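Local coordinates for protein 2-aminomuconate 6-semialdehyde dehydrogenase (Burkholderia cenocepacia, PDB 4U3W) that probably oxidises the aldehyde of 2-aminomuconate 6-semialdehyde to a carboxylate with a nicotinamide cofactor, as a member of the aldehyde dehydrogenase family, at residues Asn41-Val45 and Asp46-Leu50; Gly111-Val114 and Ala115-Arg118; Gly381-Arg384 and Asp385-Ala388. All coordinates share one frame; numbering follows the deposited sequence. Where two conformers were deposited one is given.

Contact 1 of 3, residues Asn41-Val45 and Asp46-Leu50; sequences NLSPV and DGRKL. With MG (magnesium ion), chain C.
Backbone bonds pair Asn41 with Leu50 and Ser43 with Arg48: Leu50 N donates to Asn41 O at 2.7 Å, and Ser43 N to Arg48 O at 2.8 Å. Both are nearly straight, each N-H...O angle being 171°. A more bent bond from Gly47 N reaches Ser43 O from above the carbonyl plane and closes the turn.

Two polar side chains shape that turn. Ser43 turns OG away from its own N (chi1 168°), and the oxygen takes Val45 N at 2.9 Å, an ST turn, with a weak second bond from Asp46 N. Asp46 answers with an Asx turn, its OD1 receiving Arg48 N at 2.9 Å. Asp46 OD2 meets Arg48 NH1 in a 3.1 Å salt bridge that lies near the guanidinium plane but above the carboxylate plane. Ser43 CB sits above one face of that guanidinium, toward its rim. Gly47 adopts a positive phi (75°), which glycine accommodates readily.

The whole forms the end of a beta hairpin between strands 38-42 and 49-54, where Leu42 and Lys49 are an antiparallel non-hydrogen-bonded pair.

Packing adds to this. Leu42 and Lys49 share a sheet face, with Leu42 CD2 lying 3.6 Å from Lys49 CA; the lysine runs out extended to a salt bridge with Asp52. Leu50 and Asn41 cross obliquely, Leu50 CD1 approaching Asn41 ND2 at 3.8 Å. That nitrogen is bonded to Asp109, while Asn41 OD1 accepts a hydrogen bond from water 1.

Leu42 serves the metal through its backbone, its O lying 2.5 Å from magnesium. Four waters are further ligands, and Glu200 also belongs to the site. Water 1 links the ion to Asn41 OD1, and water 2 accepts from Leu42 N, connecting two successive strand residues to the metal's hydration shell.

Contact 2 of 3, residues Gly111-Val114 and Ala115-Arg118; sequences GRPV and AQAR
Pro113 O receives Ala117 N at 3.1 Å, nearly in line with the carbonyl, and takes a weaker, more bent bond from Gln116 N at 3.0 Å. One residue on, Val114 O accepts Arg118 N at 3.0 Å. These are the opening backbone bonds of helix 114-138, with Pro113 at the N-cap; proline can sit here without cost, since the helix asks no N-H of this residue, and its ring restrains phi.

Gln116 carries the side-chain contact. With CG anti to its carbonyl carbon (chi1 -63°) and the chain extended beyond, its amide swings back across the proline ring, Gln116 OE1 resting 3.4 Å from Pro113 CG and CD. Gln116 OE1 also lies above one face of the Arg112 guanidinium, toward its rim and 3.6 Å from Arg112 NH1, the two planes turned 53° apart. Arg112 is chiefly held elsewhere, by a salt bridge from NE to Asp121.

Further out, Val114 and Ala117 both pack on Val107 of helix 99-110, where the small alanine probably helps the helices approach. Lying over the guanidinium face, the partly negative OE1 probably adds a favourable electrostatic term to the arginine's charge without using up its N-H donors.

Contact 3 of 3, residues Gly381-Arg384 and Asp385-Ala388; sequences GDAR and DDGA
The carboxylate of Asp385 is met from above its plane by the backbone: Gly381 N donates to Asp385 OD2 at 2.7 Å, 38° out of that plane. The other oxygen, Asp385 OD1, accepts from the N of Phe380, so the one carboxylate takes two successive backbone N-H groups. Gly381 has a positive phi (81°) at which a side chain would jam against the preceding carbonyl O, so glycine suits it. The guanidinium of Arg384 is engaged at its edge. Arg384 NE points at Asp382 OD1 at 3.0 Å, exactly in the guanidinium plane and on the oxygen's syn lone pair, almost straight. Arg384 NH2 meets Asp382 OD2 at 2.9 Å, tilted from that plane. This side-on, two-nitrogen salt bridge is possible because the arginine chain bends at chi3 (-65°), folding back toward the aspartate two residues earlier.

Asp382 OD1 has another donor, Arg384 N at 3.0 Å, on its anti side. Two firm bonds on one oxygen limit the rotation of the carboxylate and would favour its charged form.

Asp385 N bonds to Asp382 O at 2.9 Å, Asp386 N to Ala383 O at 2.7 Å, and Gly387 N to Arg384 O at 3.1 Å, every donor three residues beyond its acceptor. Gly387, without a side chain, fits closely beside Arg384 O. Arg351 NH1 bonds to the carbonyls of Asp385, within the turn, and Gly387, just after it.

Such a three-residue spacing defines a 3-10 helical turn, here spanning 383-386 and opened by an Asx turn at Asp382, in the surface loop between strands 370-373 and 393-396.

Along the chain the order is contact 1, contact 2, contact 3, but in space the hairpin turn of contact 1 lies against both others. Its centre is about 10 Å from that of contact 3 and 16 Å from that of contact 2; contacts 2 and 3 do not touch, their nearest atoms being about 9 Å apart. Pro44 O and Ala388 N, 2.9 Å apart, probably form a hydrogen bond, and Val45 CG2 packs on Gly111 CA at 3.8 Å. The tip of the hairpin from the four-stranded N-terminal sheet thus bridges the junction of helices 99-110 and 114-138 and the loop joining strands 370-373 and 393-396 of the seven-stranded sheet, bringing together parts distant in sequence.

Contact 1 of 3, residues Asn41-Val45 and Asp46-Leu50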
# COMPACT_ATOMS: atom_id res chain seq x y z
N ASN A 41 -29.95 -37.78 3.41
CA ASN A 41 -28.84 -37.38 2.49
C ASN A 41 -28.72 -38.52 1.46
O ASN A 41 -28.52 -39.65 1.84
CB ASN A 41 -27.53 -37.17 3.25
CG ASN A 41 -26.33 -36.83 2.31
OD1 ASN A 41 -26.51 -36.28 1.23
ND2 ASN A 41 -25.11 -37.11 2.78
N LEU A 42 -28.96 -38.23 0.19
CA LEU A 42 -28.99 -39.27 -0.86
C LEU A 42 -27.84 -39.13 -1.82
O LEU A 42 -27.42 -38.01 -2.14
CB LEU A 42 -30.30 -39.23 -1.65
CG LEU A 42 -31.58 -39.30 -0.84
CD1 LEU A 42 -32.77 -39.09 -1.78
CD2 LEU A 42 -31.65 -40.63 -0.10
N SER A 43 -27.29 -40.26 -2.27
CA SER A 43 -26.19 -40.26 -3.24
C SER A 43 -26.61 -39.79 -4.65
O SER A 43 -27.60 -40.25 -5.18
CB SER A 43 -25.60 -41.67 -3.37
OG SER A 43 -24.74 -41.71 -4.50
N PRO A 44 -25.83 -38.94 -5.29
CA PRO A 44 -26.18 -38.58 -6.66
C PRO A 44 -25.67 -39.63 -7.67
O PRO A 44 -25.92 -39.54 -8.84
CB PRO A 44 -25.48 -37.25 -6.84
CG PRO A 44 -24.23 -37.41 -6.01
CD PRO A 44 -24.67 -38.19 -4.79
N VAL A 45 -24.92 -40.61 -7.19
CA VAL A 45 -24.42 -41.68 -8.07
C VAL A 45 -25.47 -42.80 -8.24
O VAL A 45 -25.72 -43.26 -9.36
CB VAL A 45 -23.13 -42.30 -7.55
CG1 VAL A 45 -22.71 -43.48 -8.46
CG2 VAL A 45 -22.01 -41.24 -7.51
N ASP A 46 -26.09 -43.25 -7.14
CA ASP A 46 -27.09 -44.35 -7.26
C ASP A 46 -28.37 -44.10 -6.44
O ASP A 46 -29.22 -44.99 -6.32
CB ASP A 46 -26.48 -45.70 -6.86
CG ASP A 46 -26.01 -45.72 -5.40
OD1 ASP A 46 -26.42 -44.82 -4.60
OD2 ASP A 46 -25.23 -46.66 -5.07
N GLY A 47 -28.50 -42.92 -5.86
CA GLY A 47 -29.73 -42.60 -5.11
C GLY A 47 -29.89 -43.24 -3.74
O GLY A 47 -30.90 -43.01 -3.03
N ARG A 48 -28.92 -44.04 -3.31
CA ARG A 48 -29.03 -44.71 -2.00
C ARG A 48 -28.96 -43.67 -0.88
O ARG A 48 -28.33 -42.61 -1.06
CB ARG A 48 -27.89 -45.74 -1.82
CG ARG A 48 -26.48 -45.08 -1.51
CD ARG A 48 -25.22 -45.91 -1.86
NE ARG A 48 -23.98 -45.22 -1.48
CZ ARG A 48 -23.05 -44.73 -2.30
NH1 ARG A 48 -23.17 -44.86 -3.62
NH2 ARG A 48 -21.97 -44.10 -1.82
N LYS A 49 -29.59 -43.95 0.26
CA LYS A 49 -29.49 -43.09 1.42
C LYS A 49 -28.11 -43.22 2.09
O LYS A 49 -27.65 -44.32 2.33
CB LYS A 49 -30.62 -43.44 2.39
CG LYS A 49 -30.65 -42.58 3.66
CD LYS A 49 -31.83 -43.13 4.51
CE LYS A 49 -31.84 -42.57 5.87
NZ LYS A 49 -33.22 -42.61 6.44
N LEU A 50 -27.43 -42.10 2.31
CA LEU A 50 -26.09 -42.06 2.91
C LEU A 50 -26.15 -41.77 4.43
O LEU A 50 -25.33 -42.28 5.19
CB LEU A 50 -25.22 -40.96 2.26
CG LEU A 50 -25.02 -41.11 0.73
CD1 LEU A 50 -24.44 -39.81 0.17
CD2 LEU A 50 -24.13 -42.27 0.47
MG MG C . -28.23 -35.67 -2.60
O HOH W 1 -26.50 -35.53 -1.25
O HOH W 2 -29.23 -35.50 -0.75
O HOH W 3 -30.80 -35.39 -2.77
O HOH W 4 -28.65 -36.31 -4.86

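Contact 2 of 3, residues Gly111-Val114 and Ala115-Arg118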
# COMPACT_ATOMS: atom_id res chain seq x y z
N GLY A 111 -20.35 -37.10 -5.85
CA GLY A 111 -20.07 -37.99 -6.98
C GLY A 111 -18.79 -37.60 -7.72
O GLY A 111 -18.49 -38.16 -8.76
N ARG A 112 -18.04 -36.64 -7.18
CA ARG A 112 -16.90 -36.07 -7.91
C ARG A 112 -15.79 -37.12 -8.08
O ARG A 112 -15.55 -37.87 -7.15
CB ARG A 112 -16.33 -34.85 -7.16
CG ARG A 112 -15.36 -33.99 -8.01
CD ARG A 112 -15.34 -32.51 -7.58
NE ARG A 112 -14.20 -31.79 -8.15
CZ ARG A 112 -14.11 -31.43 -9.43
NH1 ARG A 112 -15.10 -31.70 -10.25
NH2 ARG A 112 -13.05 -30.79 -9.88
N PRO A 113 -15.17 -37.20 -9.25
CA PRO A 113 -14.11 -38.22 -9.41
C PRO A 113 -13.04 -38.08 -8.31
O PRO A 113 -12.64 -36.95 -7.95
CB PRO A 113 -13.53 -37.92 -10.80
CG PRO A 113 -14.73 -37.40 -11.60
CD PRO A 113 -15.52 -36.56 -10.53
N VAL A 114 -12.60 -39.21 -7.76
CA VAL A 114 -11.70 -39.17 -6.60
C VAL A 114 -10.45 -38.33 -6.80
O VAL A 114 -10.08 -37.53 -5.90
CB VAL A 114 -11.31 -40.59 -6.17
CG1 VAL A 114 -10.31 -40.54 -4.96
CG2 VAL A 114 -12.54 -41.36 -5.76
N ALA A 115 -9.78 -38.50 -7.95
CA ALA A 115 -8.52 -37.79 -8.17
C ALA A 115 -8.71 -36.27 -8.12
O ALA A 115 -7.82 -35.53 -7.71
CB ALA A 115 -7.88 -38.23 -9.51
N GLN A 116 -9.90 -35.82 -8.53
CA GLN A 116 -10.17 -34.38 -8.57
C GLN A 116 -10.54 -33.87 -7.17
O GLN A 116 -10.22 -32.73 -6.80
CB GLN A 116 -11.28 -34.10 -9.61
CG GLN A 116 -10.87 -34.49 -11.06
CD GLN A 116 -12.07 -34.74 -12.00
OE1 GLN A 116 -13.22 -34.38 -11.69
NE2 GLN A 116 -11.81 -35.37 -13.16
N ALA A 117 -11.22 -34.71 -6.40
CA ALA A 117 -11.62 -34.34 -5.03
C ALA A 117 -10.38 -34.15 -4.18
O ALA A 117 -10.33 -33.27 -3.30
CB ALA A 117 -12.53 -35.43 -4.43
N ARG A 118 -9.37 -34.97 -4.47
CA ARG A 118 -8.11 -34.92 -3.73
C ARG A 118 -7.37 -33.63 -4.04
O ARG A 118 -6.97 -32.90 -3.11
CB ARG A 118 -7.23 -36.13 -4.08
CG ARG A 118 -7.69 -37.47 -3.48
CD ARG A 118 -6.62 -38.60 -3.74
NE ARG A 118 -5.35 -38.33 -3.06
CZ ARG A 118 -5.09 -38.64 -1.79
NH1 ARG A 118 -6.00 -39.24 -1.04
NH2 ARG A 118 -3.90 -38.33 -1.26

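Contact 3 of 3, residues Gly381-Arg384 and Asp385-Ala388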
# COMPACT_ATOMS: atom_id res chain seq x y z
N GLY A 381 -28.14 -49.30 -17.15
CA GLY A 381 -28.71 -50.62 -16.91
C GLY A 381 -28.41 -51.19 -15.54
O GLY A 381 -28.53 -52.39 -15.31
N ASP A 382 -28.04 -50.34 -14.60
CA ASP A 382 -27.93 -50.76 -13.20
C ASP A 382 -28.25 -49.53 -12.32
O ASP A 382 -28.77 -48.53 -12.84
CB ASP A 382 -26.52 -51.34 -12.88
CG ASP A 382 -25.37 -50.38 -13.23
OD1 ASP A 382 -25.52 -49.14 -13.08
OD2 ASP A 382 -24.28 -50.85 -13.67
N ALA A 383 -27.91 -49.59 -11.04
CA ALA A 383 -28.35 -48.55 -10.10
C ALA A 383 -27.75 -47.16 -10.40
O ALA A 383 -28.26 -46.18 -9.90
CB ALA A 383 -28.03 -48.98 -8.65
N ARG A 384 -26.70 -47.05 -11.22
CA ARG A 384 -26.21 -45.74 -11.60
C ARG A 384 -27.33 -44.95 -12.33
O ARG A 384 -27.30 -43.70 -12.40
CB ARG A 384 -24.96 -45.87 -12.48
CG ARG A 384 -23.71 -46.37 -11.71
CD ARG A 384 -22.57 -46.69 -12.70
NE ARG A 384 -22.92 -47.82 -13.57
CZ ARG A 384 -22.15 -48.25 -14.57
NH1 ARG A 384 -20.97 -47.69 -14.82
NH2 ARG A 384 -22.57 -49.26 -15.34
N ASP A 385 -28.31 -45.67 -12.90
CA ASP A 385 -29.41 -45.01 -13.54
C ASP A 385 -30.32 -44.36 -12.51
O ASP A 385 -31.20 -43.62 -12.89
CB ASP A 385 -30.27 -45.97 -14.42
CG ASP A 385 -29.56 -46.41 -15.68
OD1 ASP A 385 -28.71 -45.64 -16.17
OD2 ASP A 385 -29.89 -47.50 -16.22
N ASP A 386 -30.18 -44.74 -11.24
CA ASP A 386 -31.00 -44.13 -10.18
C ASP A 386 -30.34 -42.85 -9.65
O ASP A 386 -30.93 -42.15 -8.79
CB ASP A 386 -31.21 -45.10 -9.03
CG ASP A 386 -32.05 -46.33 -9.46
OD1 ASP A 386 -32.75 -46.23 -10.49
OD2 ASP A 386 -32.00 -47.34 -8.76
N GLY A 387 -29.16 -42.56 -10.15
CA GLY A 387 -28.43 -41.33 -9.86
C GLY A 387 -28.81 -40.19 -10.81
O GLY A 387 -29.93 -40.16 -11.39
N ALA A 388 -27.89 -39.24 -10.97
CA ALA A 388 -28.27 -37.98 -11.62
C ALA A 388 -27.34 -37.64 -12.74
O ALA A 388 -26.93 -36.48 -12.87
CB ALA A 388 -28.30 -36.81 -10.57